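Local coordinates for protein ATP:cob(I)alamin adenosyltransferase (Salmonella enterica subsp. enterica serovar Livingstone, PDB 5CX7) that probably transfers the adenosyl group of ATP to cob(I)alamin, giving adenosylcobalamin for propanediol breakdown, and binds heme in the C-terminal domain crystallised here, at residues E[33-37]-E[49-55]; E[65-69]-E[99-105]; E[108-114]-E[141-147]. One frame throughout, in Å; residues are numbered along the deposited sequence.

Contact 1 of 3, residues E[33-37]-E[49-55]; sequences VPVVV and TWRMPDA. With HEM (protoporphyrin IX containing Fe), chain B.
Met-52 lays its side chain along the backbone of Pro-34 and Val-35, while its N donates to Val-35 O (3.0 Å). Its CB comes 3.4 Å from Val-35 O, with Pro-34 CB also beside it, and CG keeps close to the same oxygen. Because CG stands anti to the carbonyl carbon (chi1 -62°), the chain runs side by side with Val-35. SD thus lies 3.8 Å from Val-35 CG2 and accepts a weak but nearly straight bond from Val-35 N (3.5 Å, 174° at the hydrogen). The bend at chi3 of Met-52 (63°) then turns its CE over Pro-34 CA at 4.0 Å. Methionine suits this place, pliable enough to follow a neighbouring chain and polarisable enough to take an N-H. Ala-28 of helix 14-31 also packs on it.

Beyond it a type II turn, Met-52 to Ala-55, places Pro-53 where its fixed phi fits. Pro-34 CB sits 3.1 Å from Pro-53 O. Arg-51, extended past Val-36 CG2, reaches a lone pair of Ala-55 O through NH2.

At the other end Val-37 and Trp-50 exchange two backbone bonds, and the indole leads away to the heme assigned to chain B. Methyl CMC stands 3.8 Å above the middle of one Trp-50 ring face, while CE3 meets vinyl atom CBB at 3.4 Å. This is an antiparallel hairpin of an HbpS-like, GAF-clan sheet, whose strand 46-51 pairs onward with a second subunit and supplies the wall of the heme pocket with an aromatic ring.

Contact 2 of 3, residues E[65-69]-E[99-105]; sequences KKAWT and GKVVTFG
Thr-69 and Val-102 meet in the tightly packed part of the contact between helix 59-72 and loop 99-105. Thr-69 OG1, anti to its carbonyl carbon (chi1 -61°), accepts from Val-102 N at 3.0 Å and gives its own proton to Lys-65 O at 2.7 Å. That carbonyl is gripped twice, since Thr-69 N reaches it from the opposite face of its plane. Threonine does two jobs here: the hydroxyl joins helix to loop, while CG2 rests near Val-101 CB. The forked Val-102 spreads its two methyls, CG2 3.6 Å from Lys-65 CB and CG1 between Lys-66 CG and one face of the Phe-104 ring. Val-102 O, also buried here, has no polar partner.

The helix carrying these residues lies on the sheet of the HbpS-like domain, Ala-67 packing on strand 36-41, and the irregular loop leading into strand 107-112 wraps over it. Lys-66 threads the buried side fully extended, its side chain crossing that of Phe-104 at about a right angle, with CE 3.6 Å from CE1. Its NZ donates to Gly-105 O (2.8 Å) and forms a salt bridge with Asp-130.

The partly exposed side is looser and is met by other subunits. Lys-65 NZ donates to Gly-99 O (2.9 Å) from well above the carbonyl plane, and also holds Glu-61 and His-96 O of a neighbouring subunit. Trp-68 offers an in-plane edge to Val-101, CZ3 to CG1 3.8 Å, and the same CZ3 meets Lys-100 CB at 3.9 Å. Lys-100 then bends away to a salt bridge with Glu-61 of another subunit.

Contact 3 of 3, residues E[108-114]-E[141-147]; sequences YALWRDG and INVGTHQ
Trp-111 and Gln-147 cross obliquely, the C-terminal residue lying over one face of the indole. Gln-147 CB stands 3.7 Å from the centroid of the six-membered ring, only 12° off its normal, a CH-pi contact, and the peptide between His-146 and Gln-147 covers the same face nearer the rim. Tryptophan is apt here, since its broad face can lie against a peptide and a methylene at once. The extended Gln-147 chain carries its amide, tilted 38° from the indole, on to Gly-114, where NE2 donates to O at 3.0 Å. A water also joins Gly-114 N to the terminal carboxylate oxygen OXT of Gln-147.

The tail adds to the edge of the antiparallel sheet by a single bridge: Trp-111 N gives to Gly-144 O (2.8 Å), and Gly-144 N returns the bond to Trp-111 O (2.9 Å).

At Arg-112 a different flat group is covered. Val-143 CG1 lies over one face of the Arg-112 guanidinium, 3.4 Å from NH2, whereas Asn-142 O approaches at its edge and takes a weak bond from NH2. The main partner of the guanidinium is Asp-16 of helix 14-31, a salt bridge through NH1.

How the contacts relate
The three contacts follow one another along the chain, each closing before the next opens. Contacts 1 and 3 reach the same four-stranded antiparallel sheet at the strands outermost within this chain, 46-51 and 107-112, on opposite sides of the chain's centre with their own centres about 24 Å apart. Contact 2 is nearer the middle of the chain, its centre about 17 Å from that of contact 1 and 18 Å from that of contact 3; helix 59-72 follows strand 46-51, and loop 99-105 runs on into strand 107-112. One sheet edge thus serves heme and subunit pairing, the other takes up the C-terminal tail, and the helix-loop packing of contact 2 meets two further subunits.

Contact 1 of 3, residues E[33-37]-E[49-55]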
loop_
_atom_site.group_PDB
_atom_site.type_symbol
_atom_site.label_atom_id
_atom_site.label_comp_id
_atom_site.label_asym_id
_atom_site.label_seq_id
_atom_site.Cartn_x
_atom_site.Cartn_y
_atom_site.Cartn_z
ATOM N N VAL E 33 8.885 8.866 31.119
ATOM C CA VAL E 33 8.964 8.284 29.797
ATOM C C VAL E 33 7.925 8.990 28.912
ATOM O O VAL E 33 6.774 9.096 29.285
ATOM C CB VAL E 33 8.849 6.769 29.803
ATOM C CG1 VAL E 33 7.626 6.297 30.532
ATOM C CG2 VAL E 33 8.863 6.217 28.378
ATOM N N PRO E 34 8.379 9.587 27.826
ATOM C CA PRO E 34 7.412 10.178 26.919
ATOM C C PRO E 34 6.675 9.157 26.068
ATOM O O PRO E 34 7.306 8.270 25.510
ATOM C CB PRO E 34 8.280 11.082 26.027
ATOM C CG PRO E 34 9.638 10.522 26.068
ATOM C CD PRO E 34 9.775 9.718 27.328
ATOM N N VAL E 35 5.350 9.269 26.016
ATOM C CA VAL E 35 4.516 8.336 25.275
ATOM C C VAL E 35 3.614 9.038 24.289
ATOM O O VAL E 35 3.410 10.252 24.338
ATOM C CB VAL E 35 3.689 7.397 26.193
ATOM C CG1 VAL E 35 4.615 6.564 27.089
ATOM C CG2 VAL E 35 2.665 8.176 27.033
ATOM N N VAL E 36 3.030 8.209 23.403
ATOM C CA VAL E 36 1.905 8.571 22.677
ATOM C C VAL E 36 0.686 7.858 23.293
ATOM O O VAL E 36 0.746 6.686 23.619
ATOM C CB VAL E 36 2.022 8.152 21.155
ATOM C CG1 VAL E 36 0.723 8.445 20.389
ATOM C CG2 VAL E 36 3.164 8.836 20.495
ATOM N N VAL E 37 -0.409 8.605 23.407
ATOM C CA VAL E 37 -1.708 8.150 23.966
ATOM C C VAL E 37 -2.713 8.191 22.888
ATOM O O VAL E 37 -2.793 9.183 22.155
ATOM C CB VAL E 37 -2.257 9.114 25.070
ATOM C CG1 VAL E 37 -3.554 8.625 25.649
ATOM C CG2 VAL E 37 -1.220 9.322 26.149
ATOM N N THR E 49 -5.647 11.617 20.085
ATOM C CA THR E 49 -4.267 11.271 20.085
ATOM C C THR E 49 -3.531 12.396 20.781
ATOM O O THR E 49 -3.770 13.549 20.504
ATOM C CB THR E 49 -3.687 11.101 18.627
ATOM O OG1 THR E 49 -4.394 10.052 17.996
ATOM C CG2 THR E 49 -2.214 10.665 18.666
ATOM N N TRP E 50 -2.529 12.045 21.560
ATOM C CA TRP E 50 -1.624 13.013 22.180
ATOM C C TRP E 50 -0.235 12.488 22.264
ATOM O O TRP E 50 0.025 11.415 22.767
ATOM C CB TRP E 50 -2.112 13.324 23.630
ATOM C CG TRP E 50 -1.330 14.425 24.235
ATOM C CD1 TRP E 50 -0.096 14.336 24.809
ATOM C CD2 TRP E 50 -1.656 15.806 24.217
ATOM N NE1 TRP E 50 0.330 15.578 25.223
ATOM C CE2 TRP E 50 -0.607 16.499 24.864
ATOM C CE3 TRP E 50 -2.759 16.533 23.761
ATOM C CZ2 TRP E 50 -0.629 17.869 25.059
ATOM C CZ3 TRP E 50 -2.784 17.922 23.988
ATOM C CH2 TRP E 50 -1.732 18.562 24.583
ATOM N N ARG E 51 0.724 13.225 21.691
ATOM C CA ARG E 51 2.102 12.823 21.696
ATOM C C ARG E 51 2.912 13.702 22.596
ATOM O O ARG E 51 2.974 14.905 22.388
ATOM C CB ARG E 51 2.740 12.916 20.300
ATOM C CG ARG E 51 4.233 12.625 20.266
ATOM C CD ARG E 51 4.819 12.596 18.830
ATOM N NE ARG E 51 6.233 12.202 18.882
ATOM C CZ ARG E 51 7.287 13.005 19.018
ATOM N NH1 ARG E 51 7.167 14.330 19.060
ATOM N NH2 ARG E 51 8.515 12.468 19.062
ATOM N N MET E 52 3.600 13.091 23.506
ATOM C CA MET E 52 4.520 13.815 24.414
ATOM C C MET E 52 5.841 14.067 23.718
ATOM O O MET E 52 6.281 13.251 22.866
ATOM C CB MET E 52 4.742 13.048 25.696
ATOM C CG MET E 52 3.497 12.836 26.501
ATOM S SD MET E 52 3.686 11.729 27.888
ATOM C CE MET E 52 4.893 12.665 28.874
ATOM N N PRO E 53 6.474 15.212 24.030
ATOM C CA PRO E 53 7.744 15.510 23.364
ATOM C C PRO E 53 8.769 14.386 23.518
ATOM O O PRO E 53 8.863 13.767 24.560
ATOM C CB PRO E 53 8.229 16.811 24.057
ATOM C CG PRO E 53 7.024 17.404 24.652
ATOM C CD PRO E 53 6.086 16.263 25.010
ATOM N N ASP E 54 9.491 14.105 22.428
ATOM C CA ASP E 54 10.527 13.082 22.366
ATOM C C ASP E 54 10.050 11.640 22.494
ATOM O O ASP E 54 10.888 10.743 22.594
ATOM C CB ASP E 54 11.647 13.317 23.389
ATOM C CG ASP E 54 12.318 14.652 23.227
ATOM O OD1 ASP E 54 12.648 15.017 22.093
ATOM O OD2 ASP E 54 12.527 15.330 24.264
ATOM N N ALA E 55 8.752 11.381 22.402
ATOM C CA ALA E 55 8.304 9.993 22.327
ATOM C C ALA E 55 8.936 9.292 21.111
ATOM O O ALA E 55 9.117 9.882 20.035
ATOM C CB ALA E 55 6.792 9.900 22.233
HETATM C CHA HEM B . -9.046 21.787 31.165
HETATM C CHB HEM B . -9.891 20.507 26.544
HETATM C CHC HEM B . -5.935 17.750 26.883
HETATM C CHD HEM B . -4.931 19.396 31.289
HETATM C C1A HEM B . -9.592 21.621 29.933
HETATM C C2A HEM B . -10.839 22.139 29.557
HETATM C C3A HEM B . -11.076 21.771 28.260
HETATM C C4A HEM B . -9.981 21.048 27.796
HETATM C CMA HEM B . -12.315 22.080 27.438
HETATM C CAA HEM B . -11.807 22.929 30.429
HETATM C CBA HEM B . -12.850 21.899 30.936
HETATM C CGA HEM B . -13.360 22.167 32.330
HETATM O O1A HEM B . -14.500 22.685 32.468
HETATM O O2A HEM B . -12.652 21.850 33.324
HETATM C C1B HEM B . -8.863 19.647 26.215
HETATM C C2B HEM B . -8.768 18.994 24.985
HETATM C C3B HEM B . -7.655 18.212 25.066
HETATM C C4B HEM B . -7.075 18.391 26.419
HETATM C CMB HEM B . -9.767 19.188 23.836
HETATM C CAB HEM B . -7.196 17.384 23.933
HETATM C CBB HEM B . -6.133 16.619 23.860
HETATM C C1C HEM B . -5.315 17.927 28.108
HETATM C C2C HEM B . -4.123 17.257 28.517
HETATM C C3C HEM B . -3.838 17.755 29.800
HETATM C C4C HEM B . -4.876 18.699 30.115
HETATM C CMC HEM B . -3.323 16.215 27.717
HETATM C CAC HEM B . -2.729 17.462 30.769
HETATM C CBC HEM B . -1.722 16.645 30.588
HETATM C C1D HEM B . -6.021 20.191 31.564
HETATM C C2D HEM B . -6.050 20.838 32.879
HETATM C C3D HEM B . -7.221 21.510 32.892
HETATM C C4D HEM B . -7.848 21.273 31.561
HETATM C CMD HEM B . -4.977 20.746 33.952
HETATM C CAD HEM B . -7.734 22.388 34.039
HETATM C CBD HEM B . -8.092 21.629 35.320
HETATM C CGD HEM B . -9.579 21.594 35.597
HETATM O O1D HEM B . -10.029 21.925 36.743
HETATM O O2D HEM B . -10.355 21.194 34.691
HETATM N NA HEM B . -9.084 20.921 28.834
HETATM N NB HEM B . -7.862 19.270 27.008
HETATM N NC HEM B . -5.781 18.743 29.105
HETATM N ND HEM B . -7.119 20.466 30.804
HETATM FE FE HEM B . -7.513 19.885 28.980
#

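Contact 2 of 3, residues E[65-69]-E[99-105]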
loop_
_atom_site.group_PDB
_atom_site.type_symbol
_atom_site.label_atom_id
_atom_site.label_comp_id
_atom_site.label_asym_id
_atom_site.label_seq_id
_atom_site.Cartn_x
_atom_site.Cartn_y
_atom_site.Cartn_z
ATOM N N LYS E 65 -2.618 1.840 16.886
ATOM C CA LYS E 65 -2.837 0.393 16.585
ATOM C C LYS E 65 -3.234 -0.426 17.790
ATOM O O LYS E 65 -4.070 -1.341 17.702
ATOM C CB LYS E 65 -1.619 -0.218 15.878
ATOM C CG LYS E 65 -1.514 0.331 14.425
ATOM C CD LYS E 65 -0.321 -0.236 13.737
ATOM C CE LYS E 65 -0.467 0.086 12.192
ATOM N NZ LYS E 65 0.602 -0.574 11.446
ATOM N N LYS E 66 -2.551 -0.213 18.901
ATOM C CA LYS E 66 -2.979 -0.913 20.126
ATOM C C LYS E 66 -4.403 -0.661 20.499
ATOM O O LYS E 66 -5.141 -1.554 20.959
ATOM C CB LYS E 66 -2.042 -0.589 21.286
ATOM C CG LYS E 66 -0.671 -1.163 21.188
ATOM C CD LYS E 66 0.160 -0.835 22.462
ATOM C CE LYS E 66 1.646 -1.058 22.213
ATOM N NZ LYS E 66 2.477 -0.703 23.392
ATOM N N ALA E 67 -4.814 0.606 20.412
ATOM C CA ALA E 67 -6.141 1.000 20.778
ATOM C C ALA E 67 -7.149 0.373 19.865
ATOM O O ALA E 67 -8.190 -0.192 20.317
ATOM C CB ALA E 67 -6.267 2.497 20.745
ATOM N N TRP E 68 -6.822 0.404 18.550
ATOM C CA TRP E 68 -7.697 -0.226 17.572
ATOM C C TRP E 68 -7.808 -1.753 17.754
ATOM O O TRP E 68 -8.924 -2.300 17.689
ATOM C CB TRP E 68 -7.184 0.054 16.143
ATOM C CG TRP E 68 -8.132 -0.442 15.118
ATOM C CD1 TRP E 68 -9.164 0.219 14.589
ATOM C CD2 TRP E 68 -8.062 -1.679 14.429
ATOM N NE1 TRP E 68 -9.806 -0.535 13.616
ATOM C CE2 TRP E 68 -9.150 -1.703 13.484
ATOM C CE3 TRP E 68 -7.209 -2.772 14.487
ATOM C CZ2 TRP E 68 -9.365 -2.752 12.617
ATOM C CZ3 TRP E 68 -7.506 -3.886 13.677
ATOM C CH2 TRP E 68 -8.528 -3.831 12.731
ATOM N N THR E 69 -6.681 -2.402 18.022
ATOM C CA THR E 69 -6.662 -3.841 18.265
ATOM C C THR E 69 -7.621 -4.235 19.404
ATOM O O THR E 69 -8.297 -5.247 19.333
ATOM C CB THR E 69 -5.232 -4.284 18.618
ATOM O OG1 THR E 69 -4.321 -4.006 17.540
ATOM C CG2 THR E 69 -5.166 -5.739 18.908
ATOM N N GLY E 99 -0.383 -5.597 9.594
ATOM C CA GLY E 99 0.153 -4.720 10.613
ATOM C C GLY E 99 -0.848 -3.916 11.407
ATOM O O GLY E 99 -0.437 -3.121 12.237
ATOM N N LYS E 100 -2.156 -4.132 11.213
ATOM C CA LYS E 100 -3.144 -3.324 11.936
ATOM C C LYS E 100 -3.291 -3.711 13.403
ATOM O O LYS E 100 -3.774 -2.896 14.201
ATOM C CB LYS E 100 -4.497 -3.399 11.282
ATOM C CG LYS E 100 -4.487 -2.607 9.973
ATOM C CD LYS E 100 -5.880 -2.345 9.495
ATOM C CE LYS E 100 -6.563 -3.619 9.109
ATOM N NZ LYS E 100 -5.919 -4.149 7.887
ATOM N N VAL E 101 -2.917 -4.924 13.753
ATOM C CA VAL E 101 -3.025 -5.418 15.110
ATOM C C VAL E 101 -1.627 -5.472 15.751
ATOM O O VAL E 101 -0.654 -5.846 15.095
ATOM C CB VAL E 101 -3.717 -6.767 15.286
ATOM C CG1 VAL E 101 -5.187 -6.634 14.863
ATOM C CG2 VAL E 101 -2.987 -7.883 14.592
ATOM N N VAL E 102 -1.559 -5.071 17.037
ATOM C CA VAL E 102 -0.355 -5.165 17.827
ATOM C C VAL E 102 -0.635 -6.133 18.932
ATOM O O VAL E 102 -1.683 -6.020 19.608
ATOM C CB VAL E 102 0.066 -3.759 18.358
ATOM C CG1 VAL E 102 1.200 -3.901 19.364
ATOM C CG2 VAL E 102 0.505 -2.843 17.213
ATOM N N THR E 103 0.288 -7.038 19.167
ATOM C CA THR E 103 0.060 -8.200 20.021
ATOM C C THR E 103 0.900 -8.240 21.277
ATOM O O THR E 103 1.015 -9.280 21.956
ATOM C CB THR E 103 0.288 -9.475 19.204
ATOM O OG1 THR E 103 1.597 -9.434 18.611
ATOM C CG2 THR E 103 -0.740 -9.521 18.064
ATOM N N PHE E 104 1.515 -7.106 21.603
ATOM C CA PHE E 104 2.115 -6.919 22.942
ATOM C C PHE E 104 1.402 -5.829 23.685
ATOM O O PHE E 104 0.640 -5.047 23.146
ATOM C CB PHE E 104 3.658 -6.675 22.846
ATOM C CG PHE E 104 4.063 -5.596 21.864
ATOM C CD1 PHE E 104 4.016 -4.241 22.216
ATOM C CD2 PHE E 104 4.602 -5.930 20.623
ATOM C CE1 PHE E 104 4.376 -3.241 21.310
ATOM C CE2 PHE E 104 5.033 -4.936 19.759
ATOM C CZ PHE E 104 4.866 -3.599 20.059
ATOM N N GLY E 105 1.673 -5.797 25.007
ATOM C CA GLY E 105 0.929 -4.967 25.900
ATOM C C GLY E 105 0.921 -3.493 25.661
ATOM O O GLY E 105 1.853 -2.870 25.131
#

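Contact 3 of 3, residues E[108-114]-E[141-147]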
loop_
_atom_site.group_PDB
_atom_site.type_symbol
_atom_site.label_atom_id
_atom_site.label_comp_id
_atom_site.label_asym_id
_atom_site.label_seq_id
_atom_site.Cartn_x
_atom_site.Cartn_y
_atom_site.Cartn_z
ATOM N N TYR E 108 -5.900 -1.603 25.858
ATOM C CA TYR E 108 -6.986 -2.145 26.625
ATOM C C TYR E 108 -8.322 -1.758 26.027
ATOM O O TYR E 108 -8.519 -0.651 25.531
ATOM C CB TYR E 108 -6.941 -1.604 28.072
ATOM C CG TYR E 108 -5.860 -2.210 28.839
ATOM C CD1 TYR E 108 -4.579 -1.685 28.747
ATOM C CD2 TYR E 108 -6.067 -3.255 29.708
ATOM C CE1 TYR E 108 -3.570 -2.197 29.501
ATOM C CE2 TYR E 108 -5.015 -3.841 30.436
ATOM C CZ TYR E 108 -3.772 -3.259 30.320
ATOM O OH TYR E 108 -2.683 -3.715 31.000
ATOM N N ALA E 109 -9.241 -2.705 26.044
ATOM C CA ALA E 109 -10.611 -2.479 25.671
ATOM C C ALA E 109 -11.348 -1.878 26.878
ATOM O O ALA E 109 -11.045 -2.205 28.015
ATOM C CB ALA E 109 -11.265 -3.771 25.287
ATOM N N LEU E 110 -12.236 -0.952 26.610
ATOM C CA LEU E 110 -12.945 -0.204 27.653
ATOM C C LEU E 110 -14.425 -0.620 27.595
ATOM O O LEU E 110 -15.069 -0.484 26.549
ATOM C CB LEU E 110 -12.812 1.265 27.439
ATOM C CG LEU E 110 -11.375 1.780 27.287
ATOM C CD1 LEU E 110 -11.370 3.250 26.953
ATOM C CD2 LEU E 110 -10.540 1.529 28.523
ATOM N N TRP E 111 -14.954 -1.026 28.741
ATOM C CA TRP E 111 -16.329 -1.538 28.862
ATOM C C TRP E 111 -17.114 -0.850 29.986
ATOM O O TRP E 111 -16.543 -0.429 30.982
ATOM C CB TRP E 111 -16.305 -3.011 29.215
ATOM C CG TRP E 111 -15.655 -3.906 28.267
ATOM C CD1 TRP E 111 -14.337 -4.149 28.169
ATOM C CD2 TRP E 111 -16.292 -4.717 27.270
ATOM N NE1 TRP E 111 -14.099 -5.048 27.160
ATOM C CE2 TRP E 111 -15.285 -5.397 26.581
ATOM C CE3 TRP E 111 -17.629 -4.942 26.915
ATOM C CZ2 TRP E 111 -15.564 -6.321 25.548
ATOM C CZ3 TRP E 111 -17.919 -5.821 25.882
ATOM C CH2 TRP E 111 -16.911 -6.503 25.211
ATOM N N ARG E 112 -18.410 -0.629 29.750
ATOM C CA ARG E 112 -19.349 -0.066 30.764
ATOM C C ARG E 112 -20.615 -0.855 30.648
ATOM O O ARG E 112 -21.202 -0.853 29.555
ATOM C CB ARG E 112 -19.720 1.412 30.493
ATOM C CG ARG E 112 -19.336 2.340 31.575
ATOM C CD ARG E 112 -19.892 3.762 31.308
ATOM N NE ARG E 112 -18.800 4.509 31.825
ATOM C CZ ARG E 112 -18.236 5.562 31.259
ATOM N NH1 ARG E 112 -18.661 6.079 30.110
ATOM N NH2 ARG E 112 -17.251 6.113 31.892
ATOM N N ASP E 113 -21.098 -1.394 31.767
ATOM C CA ASP E 113 -22.397 -2.101 31.793
ATOM C C ASP E 113 -22.519 -3.163 30.705
ATOM O O ASP E 113 -23.541 -3.226 30.008
ATOM C CB ASP E 113 -23.579 -1.113 31.664
ATOM C CG ASP E 113 -23.640 -0.067 32.796
ATOM O OD1 ASP E 113 -23.072 -0.295 33.890
ATOM O OD2 ASP E 113 -24.178 1.061 32.561
ATOM N N GLY E 114 -21.451 -3.935 30.516
ATOM C CA GLY E 114 -21.415 -4.945 29.478
ATOM C C GLY E 114 -21.279 -4.471 28.031
ATOM O O GLY E 114 -21.342 -5.290 27.114
ATOM N N ILE E 141 -11.045 6.898 35.490
ATOM C CA ILE E 141 -12.417 7.072 35.146
ATOM C C ILE E 141 -13.283 5.956 35.517
ATOM O O ILE E 141 -14.365 6.120 35.141
ATOM C CB ILE E 141 -12.673 7.373 33.612
ATOM C CG1 ILE E 141 -12.247 6.215 32.704
ATOM C CG2 ILE E 141 -11.908 8.644 33.205
ATOM C CD1 ILE E 141 -12.852 6.298 31.289
ATOM N N ASN E 142 -12.980 4.807 36.119
ATOM C CA ASN E 142 -14.312 3.885 36.254
ATOM C C ASN E 142 -15.086 3.459 34.958
ATOM O O ASN E 142 -16.152 3.977 34.417
ATOM C CB ASN E 142 -15.204 4.687 37.124
ATOM C CG ASN E 142 -14.987 4.426 38.569
ATOM O OD1 ASN E 142 -15.644 3.561 38.955
ATOM N ND2 ASN E 142 -14.184 5.167 39.380
ATOM N N VAL E 143 -14.346 2.606 34.317
ATOM C CA VAL E 143 -14.831 1.786 33.327
ATOM C C VAL E 143 -14.100 0.555 33.669
ATOM O O VAL E 143 -13.148 0.604 34.439
ATOM C CB VAL E 143 -14.330 2.299 31.951
ATOM C CG1 VAL E 143 -15.076 3.535 31.496
ATOM C CG2 VAL E 143 -12.838 2.555 31.945
ATOM N N GLY E 144 -14.531 -0.515 33.065
ATOM C CA GLY E 144 -13.879 -1.768 33.217
ATOM C C GLY E 144 -13.064 -2.091 31.972
ATOM O O GLY E 144 -13.226 -1.437 30.923
ATOM N N THR E 145 -12.187 -3.054 32.141
ATOM C CA THR E 145 -11.373 -3.589 31.037
ATOM C C THR E 145 -11.820 -4.961 30.541
ATOM O O THR E 145 -11.182 -5.532 29.668
ATOM C CB THR E 145 -9.918 -3.640 31.391
ATOM O OG1 THR E 145 -9.730 -4.437 32.565
ATOM C CG2 THR E 145 -9.398 -2.217 31.630
ATOM N N HIS E 146 -12.941 -5.437 31.055
ATOM C CA HIS E 146 -13.544 -6.681 30.603
ATOM C C HIS E 146 -15.015 -6.519 30.641
ATOM O O HIS E 146 -15.560 -5.673 31.387
ATOM C CB HIS E 146 -13.121 -7.671 31.639
ATOM C CG HIS E 146 -13.609 -9.073 31.478
ATOM N ND1 HIS E 146 -14.774 -9.522 32.069
ATOM C CD2 HIS E 146 -13.014 -10.165 30.934
ATOM C CE1 HIS E 146 -14.915 -10.817 31.823
ATOM N NE2 HIS E 146 -13.863 -11.230 31.135
ATOM N N GLN E 147 -15.664 -7.294 29.774
ATOM C CA GLN E 147 -17.082 -7.285 29.713
ATOM C C GLN E 147 -17.640 -7.786 31.036
ATOM O O GLN E 147 -17.119 -8.754 31.582
ATOM C CB GLN E 147 -17.593 -8.217 28.635
ATOM C CG GLN E 147 -19.095 -8.176 28.577
ATOM C CD GLN E 147 -19.615 -8.823 27.328
ATOM O OE1 GLN E 147 -19.131 -9.857 26.938
ATOM N NE2 GLN E 147 -20.605 -8.217 26.703
ATOM O OXT GLN E 147 -18.675 -7.272 31.423
HETATM O O HOH W 1 -9.052 -4.955 27.974
HETATM O O HOH W 2 -18.534 -4.358 31.535
#